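Restriction endonuclease HPY188I (Helicobacter pylori, PDB 3OR3) probably cleaves double-stranded DNA at a short specific sequence as a type II restriction enzyme of the GIY-YIG nuclease family, with the help of a divalent metal ion. Local coordinates at residues D24-E29 with F75-K80; I81-H86 with Y116-S121. All blocks are in the same frame, centred on the assembly; numbering follows the deposited sequence. Where two conformers were deposited one is given.

Overall arrangement
Along the chain, the loop at 24-29 comes first, ahead of the main sheet. Contact 1 closes when strand 71-77 ends in the tight turn to strand 80-87, bringing that turn back to the loop. Contact 2 opens directly afterwards, so the two are in series and neither nests in the other. It closes when helix 113-125 returns against strand 80-87, after helices 91-98 and 103-108. The contacts are joined by the hairpin of strands 71-77 and 80-87, and by Leu26, which also packs on Phe82. Together they tie the N-terminal loop and helix 113-125 to one edge region of the sheet. Both also touch the second subunit.

Contact 1 (D24-E29 with F75-K80); sequences DDLKDE and FVIQGK. With CA (calcium ion), chain I.
Lys80 lies across the backbone of the turn from Leu26 to Glu29. Its CG is anti to the carbonyl carbon (chi1 -68°), and the chain bends at chi2. Beyond that bend it is extended. This shape carries CG to 3.5 Å from Leu26 O. NZ then reaches Glu29 O at 2.9 Å and makes a hydrogen bond. The donor sits above the carbonyl plane, about 39° out of it, and so is not on a lone pair. Asp31, two residues further on in the same loop, forms a salt bridge with NZ. The aliphatic part of Lys80 also packs on Glu29, CB to CB at 4.0 Å. From there Glu29 bends at chi2 and its carboxylate leads away. OE1 accepts a hydrogen bond from Ile175 N of the second subunit.

Lys80 closes a two-residue beta hairpin with a type I' turn from Ile77 to Lys80. The hairpin joins strands 71-77 and 80-87, which probably carry the two signature elements of the GIY-YIG fold. Ile77 N and Lys80 N each bond to the other residue's carbonyl oxygen. Gln78 and Gly79 form the two corners of the turn, both with positive phi.

Leu26 fills the apolar side of the contact. Its side chain crosses that of Ile77 at about a right angle, with CD1 over Ile77 CB at 3.6 Å. Ile175 of the second subunit also packs on Leu26. Asp28 points away from the hairpin, and its OD1 binds a calcium ion at 2.3 Å together with three waters.

Contact 2 (I81-H86 with Y116-S121); sequences IFKIGH and YFVLQS. With CA (calcium ion), chain H; nucleotides of chain E.
Phe82 and Val118 make the main touch between strand 80-87 and helix 113-125. The strand belongs to the GIY-YIG fold, and its Lys83-Ile84-Gly85 probably stands in for the YIG element. A classic beta bulge puts both Phe82 and Lys83 opposite Phe75 on strand 71-77, so these two consecutive side chains face the helix. The axes of the short segments pass 11.1 Å apart and run roughly antiparallel.

Phe82 has CG anti to the backbone N (chi1 167°), which sends its ring out from the strand to the helix. Val118 CG1 meets the ring at its edge, near the ring plane, 3.9 Å from CE2. Phe117 arrives from the opposite direction, and its CE2 lies 4.2 Å from Phe82 CZ. Leu20 and Leu122 also pack on Phe82.

Val118 turns its other methyl to Lys83, with CG2 4.1 Å from Lys83 CD. The lysine chain is extended beyond CG and crosses the Val118 side chain at about a right angle. Its NZ donates a hydrogen bond of 2.6 Å to OP2 of the 5' phosphate of DG1 of chain E. Tyr98 OH also bonds NZ. The same phosphate is held by a calcium ion, which OP1 approaches at 2.7 Å. His86 ND1 binds that ion at 2.6 Å, with the metal in the plane of the imidazole, at its edge.

Contact 1 (D24-E29 with F75-K80)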
loop_
_atom_site.group_PDB
_atom_site.type_symbol
_atom_site.label_atom_id
_atom_site.label_comp_id
_atom_site.label_asym_id
_atom_site.label_seq_id
_atom_site.Cartn_x
_atom_site.Cartn_y
_atom_site.Cartn_z
ATOM N N ASP A 24 -15.471 -12.624 22.679
ATOM C CA ASP A 24 -16.180 -13.840 22.281
ATOM C C ASP A 24 -16.195 -14.008 20.765
ATOM O O ASP A 24 -16.302 -15.134 20.253
ATOM C CB ASP A 24 -17.609 -13.888 22.820
ATOM C CG ASP A 24 -18.231 -15.280 22.691
ATOM O OD1 ASP A 24 -17.661 -16.262 23.234
ATOM O OD2 ASP A 24 -19.277 -15.386 22.037
ATOM N N ASP A 25 -16.079 -12.902 20.034
ATOM C CA ASP A 25 -15.992 -12.976 18.575
ATOM C C ASP A 25 -14.690 -13.675 18.123
ATOM O O ASP A 25 -14.557 -14.054 16.949
ATOM C CB ASP A 25 -16.084 -11.583 17.935
ATOM C CG ASP A 25 -17.465 -10.989 18.030
ATOM O OD1 ASP A 25 -18.445 -11.722 17.888
ATOM O OD2 ASP A 25 -17.571 -9.781 18.258
ATOM N N LEU A 26 -13.757 -13.885 19.044
ATOM C CA LEU A 26 -12.502 -14.600 18.730
ATOM C C LEU A 26 -12.514 -16.085 19.089
ATOM O O LEU A 26 -11.508 -16.771 18.944
ATOM C CB LEU A 26 -11.332 -13.942 19.461
ATOM C CG LEU A 26 -11.054 -12.478 19.113
ATOM C CD1 LEU A 26 -9.849 -11.977 19.926
ATOM C CD2 LEU A 26 -10.775 -12.311 17.621
ATOM N N LYS A 27 -13.655 -16.577 19.553
ATOM C CA LYS A 27 -13.705 -17.913 20.145
ATOM C C LYS A 27 -13.336 -19.039 19.179
ATOM O O LYS A 27 -12.865 -20.072 19.625
ATOM C CB LYS A 27 -15.066 -18.147 20.778
ATOM C CG LYS A 27 -16.204 -18.264 19.792
ATOM C CD LYS A 27 -17.465 -18.694 20.525
ATOM C CE LYS A 27 -18.696 -18.238 19.758
ATOM N NZ LYS A 27 -18.826 -18.970 18.477
ATOM N N ASP A 28 -13.512 -18.841 17.866
ATOM C CA ASP A 28 -13.107 -19.860 16.875
ATOM C C ASP A 28 -11.773 -19.596 16.215
ATOM O O ASP A 28 -11.400 -20.274 15.249
ATOM C CB ASP A 28 -14.164 -19.977 15.775
ATOM C CG ASP A 28 -15.498 -20.364 16.327
ATOM O OD1 ASP A 28 -15.496 -21.036 17.355
ATOM O OD2 ASP A 28 -16.523 -19.939 15.787
ATOM N N GLU A 29 -11.061 -18.602 16.708
ATOM C CA GLU A 29 -9.762 -18.296 16.158
ATOM C C GLU A 29 -8.750 -19.338 16.605
ATOM O O GLU A 29 -9.004 -20.173 17.499
ATOM C CB GLU A 29 -9.326 -16.893 16.541
ATOM C CG GLU A 29 -10.125 -15.777 15.844
ATOM C CD GLU A 29 -10.503 -16.172 14.449
ATOM O OE1 GLU A 29 -9.599 -16.291 13.591
ATOM O OE2 GLU A 29 -11.697 -16.418 14.238
ATOM N N PHE A 75 -0.970 -10.094 15.689
ATOM C CA PHE A 75 -1.750 -9.508 16.789
ATOM C C PHE A 75 -2.475 -10.647 17.496
ATOM O O PHE A 75 -3.205 -11.410 16.855
ATOM C CB PHE A 75 -2.812 -8.530 16.253
ATOM C CG PHE A 75 -2.261 -7.230 15.747
ATOM C CD1 PHE A 75 -0.929 -6.894 15.890
ATOM C CD2 PHE A 75 -3.131 -6.286 15.216
ATOM C CE1 PHE A 75 -0.448 -5.642 15.481
ATOM C CE2 PHE A 75 -2.670 -5.063 14.799
ATOM C CZ PHE A 75 -1.322 -4.729 14.935
ATOM N N VAL A 76 -2.278 -10.730 18.806
ATOM C CA VAL A 76 -2.835 -11.813 19.639
ATOM C C VAL A 76 -3.646 -11.221 20.809
ATOM O O VAL A 76 -3.175 -10.318 21.511
ATOM C CB VAL A 76 -1.699 -12.705 20.155
ATOM C CG1 VAL A 76 -2.231 -13.877 21.021
ATOM C CG2 VAL A 76 -0.856 -13.235 19.015
ATOM N N ILE A 77 -4.870 -11.714 21.001
ATOM C CA ILE A 77 -5.747 -11.215 22.054
ATOM C C ILE A 77 -6.220 -12.398 22.871
ATOM O O ILE A 77 -6.857 -13.296 22.344
ATOM C CB ILE A 77 -6.973 -10.465 21.489
ATOM C CG1 ILE A 77 -6.521 -9.323 20.572
ATOM C CG2 ILE A 77 -7.888 -9.954 22.662
ATOM C CD1 ILE A 77 -7.601 -8.636 19.823
ATOM N N GLN A 78 -5.856 -12.408 24.148
ATOM C CA GLN A 78 -6.146 -13.511 25.059
ATOM C C GLN A 78 -5.789 -14.851 24.450
ATOM O O GLN A 78 -6.593 -15.771 24.448
ATOM C CB GLN A 78 -7.619 -13.452 25.516
ATOM C CG GLN A 78 -7.763 -12.579 26.740
ATOM C CD GLN A 78 -9.192 -12.320 27.163
ATOM O OE1 GLN A 78 -9.520 -11.211 27.595
ATOM N NE2 GLN A 78 -10.033 -13.315 27.061
ATOM N N GLY A 79 -4.574 -14.960 23.911
ATOM C CA GLY A 79 -4.133 -16.212 23.307
ATOM C C GLY A 79 -4.549 -16.458 21.856
ATOM O O GLY A 79 -4.007 -17.372 21.217
ATOM N N LYS A 80 -5.505 -15.682 21.325
ATOM C CA LYS A 80 -6.095 -15.960 19.983
ATOM C C LYS A 80 -5.428 -15.093 18.912
ATOM O O LYS A 80 -5.199 -13.917 19.132
ATOM C CB LYS A 80 -7.619 -15.684 19.956
ATOM C CG LYS A 80 -8.501 -16.638 20.790
ATOM C CD LYS A 80 -8.262 -18.072 20.371
ATOM C CE LYS A 80 -9.273 -19.037 20.963
ATOM N NZ LYS A 80 -9.090 -20.401 20.432
HETATM CA CA CA I . -15.673 -23.310 17.824
HETATM O O HOH W 1 -14.317 -25.647 17.855
HETATM O O HOH W 2 -16.882 -22.255 19.905
HETATM O O HOH W 3 -18.107 -24.187 17.989
#

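Contact 2 (I81-H86 with Y116-S121)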
loop_
_atom_site.group_PDB
_atom_site.type_symbol
_atom_site.label_atom_id
_atom_site.label_comp_id
_atom_site.label_asym_id
_atom_site.label_seq_id
_atom_site.Cartn_x
_atom_site.Cartn_y
_atom_site.Cartn_z
ATOM N N ILE A 81 -5.099 -15.688 17.771
ATOM C CA ILE A 81 -4.576 -14.929 16.653
ATOM C C ILE A 81 -5.695 -14.144 15.979
ATOM O O ILE A 81 -6.609 -14.723 15.383
ATOM C CB ILE A 81 -3.857 -15.803 15.632
ATOM C CG1 ILE A 81 -2.607 -16.403 16.272
ATOM C CG2 ILE A 81 -3.481 -14.972 14.423
ATOM C CD1 ILE A 81 -1.895 -17.431 15.369
ATOM N N PHE A 82 -5.621 -12.826 16.112
ATOM C CA PHE A 82 -6.578 -11.924 15.486
ATOM C C PHE A 82 -6.167 -11.552 14.042
ATOM O O PHE A 82 -6.985 -11.514 13.138
ATOM C CB PHE A 82 -6.730 -10.669 16.343
ATOM C CG PHE A 82 -7.440 -9.548 15.656
ATOM C CD1 PHE A 82 -8.816 -9.594 15.472
ATOM C CD2 PHE A 82 -6.731 -8.451 15.158
ATOM C CE1 PHE A 82 -9.501 -8.557 14.789
ATOM C CE2 PHE A 82 -7.404 -7.422 14.478
ATOM C CZ PHE A 82 -8.783 -7.464 14.315
ATOM N N LYS A 83 -4.889 -11.279 13.838
ATOM C CA LYS A 83 -4.414 -10.871 12.551
ATOM C C LYS A 83 -2.923 -11.169 12.375
ATOM O O LYS A 83 -2.150 -11.117 13.328
ATOM C CB LYS A 83 -4.675 -9.363 12.336
ATOM C CG LYS A 83 -4.121 -8.870 11.002
ATOM C CD LYS A 83 -4.663 -7.503 10.597
ATOM C CE LYS A 83 -4.066 -7.050 9.253
ATOM N NZ LYS A 83 -4.581 -5.721 8.824
ATOM N N ILE A 84 -2.555 -11.455 11.122
ATOM C CA ILE A 84 -1.175 -11.486 10.657
ATOM C C ILE A 84 -1.035 -10.399 9.580
ATOM O O ILE A 84 -1.872 -10.275 8.688
ATOM C CB ILE A 84 -0.793 -12.854 10.078
ATOM C CG1 ILE A 84 -0.879 -13.942 11.163
ATOM C CG2 ILE A 84 0.623 -12.800 9.467
ATOM C CD1 ILE A 84 -1.021 -15.390 10.639
ATOM N N GLY A 85 -0.003 -9.581 9.680
ATOM C CA GLY A 85 0.264 -8.566 8.662
ATOM C C GLY A 85 1.731 -8.260 8.524
ATOM O O GLY A 85 2.536 -8.963 9.064
ATOM N N HIS A 86 2.069 -7.205 7.798
ATOM C CA HIS A 86 3.448 -6.819 7.606
ATOM C C HIS A 86 3.604 -5.296 7.438
ATOM O O HIS A 86 2.648 -4.571 7.163
ATOM C CB HIS A 86 4.058 -7.523 6.370
ATOM C CG HIS A 86 3.725 -6.829 5.090
ATOM N ND1 HIS A 86 2.469 -6.869 4.526
ATOM C CD2 HIS A 86 4.461 -6.009 4.305
ATOM C CE1 HIS A 86 2.442 -6.098 3.456
ATOM N NE2 HIS A 86 3.638 -5.566 3.297
ATOM N N TYR A 116 -9.679 1.087 9.578
ATOM C CA TYR A 116 -10.989 1.253 10.208
ATOM C C TYR A 116 -11.500 -0.032 10.868
ATOM O O TYR A 116 -11.810 -0.041 12.062
ATOM C CB TYR A 116 -12.000 1.744 9.191
ATOM C CG TYR A 116 -13.403 1.742 9.683
ATOM C CD1 TYR A 116 -13.836 2.673 10.603
ATOM C CD2 TYR A 116 -14.330 0.807 9.205
ATOM C CE1 TYR A 116 -15.161 2.688 11.059
ATOM C CE2 TYR A 116 -15.648 0.819 9.654
ATOM C CZ TYR A 116 -16.048 1.744 10.585
ATOM O OH TYR A 116 -17.357 1.763 11.018
ATOM N N PHE A 117 -11.545 -1.115 10.114
ATOM C CA PHE A 117 -11.993 -2.383 10.663
ATOM C C PHE A 117 -11.140 -2.816 11.903
ATOM O O PHE A 117 -11.686 -3.184 12.967
ATOM C CB PHE A 117 -12.029 -3.472 9.564
ATOM C CG PHE A 117 -12.015 -4.845 10.116
ATOM C CD1 PHE A 117 -13.165 -5.386 10.674
ATOM C CD2 PHE A 117 -10.831 -5.575 10.166
ATOM C CE1 PHE A 117 -13.149 -6.673 11.252
ATOM C CE2 PHE A 117 -10.815 -6.828 10.749
ATOM C CZ PHE A 117 -11.969 -7.371 11.292
ATOM N N VAL A 118 -9.821 -2.726 11.790
ATOM C CA VAL A 118 -8.968 -3.170 12.866
ATOM C C VAL A 118 -9.019 -2.238 14.074
ATOM O O VAL A 118 -9.216 -2.703 15.195
ATOM C CB VAL A 118 -7.528 -3.406 12.410
ATOM C CG1 VAL A 118 -6.630 -3.690 13.596
ATOM C CG2 VAL A 118 -7.458 -4.602 11.368
ATOM N N LEU A 119 -8.897 -0.927 13.870
ATOM C CA LEU A 119 -8.913 -0.033 15.008
ATOM C C LEU A 119 -10.235 -0.168 15.764
ATOM O O LEU A 119 -10.242 -0.252 16.985
ATOM C CB LEU A 119 -8.712 1.423 14.619
ATOM C CG LEU A 119 -8.668 2.426 15.796
ATOM C CD1 LEU A 119 -7.484 2.181 16.779
ATOM C CD2 LEU A 119 -8.628 3.873 15.322
ATOM N N GLN A 120 -11.340 -0.130 15.039
ATOM C CA GLN A 120 -12.661 -0.140 15.682
ATOM C C GLN A 120 -12.926 -1.459 16.394
ATOM O O GLN A 120 -13.492 -1.463 17.524
ATOM C CB GLN A 120 -13.769 0.161 14.681
ATOM C CG GLN A 120 -13.770 1.592 14.111
ATOM C CD GLN A 120 -13.657 2.653 15.174
ATOM O OE1 GLN A 120 -14.385 2.621 16.183
ATOM N NE2 GLN A 120 -12.740 3.610 14.970
ATOM N N SER A 121 -12.481 -2.560 15.778
ATOM C CA SER A 121 -12.582 -3.894 16.409
ATOM C C SER A 121 -11.763 -3.989 17.688
ATOM O O SER A 121 -12.234 -4.461 18.716
ATOM C CB SER A 121 -12.167 -5.001 15.423
ATOM O OG SER A 121 -13.086 -5.068 14.320
HETATM CA CA CA H . 0.224 -8.022 5.115
ATOM O OP3 DG E 1 -0.194 -4.642 8.241
ATOM P P DG E 1 -1.230 -4.720 7.137
ATOM O OP1 DG E 1 -1.122 -5.998 6.312
ATOM O OP2 DG E 1 -2.634 -4.417 7.635
ATOM O "O5'" DG E 1 -0.895 -3.519 6.088
ATOM C "C5'" DG E 1 -0.186 -3.803 4.867
ATOM C "C4'" DG E 1 0.323 -2.523 4.260
ATOM O "O4'" DG E 1 -0.834 -1.699 3.961
ATOM C "C3'" DG E 1 1.215 -1.683 5.186
ATOM O "O3'" DG E 1 2.275 -1.103 4.418
ATOM C "C2'" DG E 1 0.280 -0.577 5.625
ATOM C "C1'" DG E 1 -0.496 -0.391 4.340
ATOM N N9 DG E 1 -1.710 0.407 4.452
ATOM C C8 DG E 1 -2.888 0.086 5.088
ATOM N N7 DG E 1 -3.743 1.074 5.110
ATOM C C5 DG E 1 -3.099 2.094 4.419
ATOM C C6 DG E 1 -3.521 3.415 4.129
ATOM O O6 DG E 1 -4.549 3.988 4.496
ATOM N N1 DG E 1 -2.583 4.094 3.349
ATOM C C2 DG E 1 -1.382 3.578 2.936
ATOM N N2 DG E 1 -0.613 4.372 2.166
ATOM N N3 DG E 1 -0.958 2.365 3.246
ATOM C C4 DG E 1 -1.865 1.684 3.979
#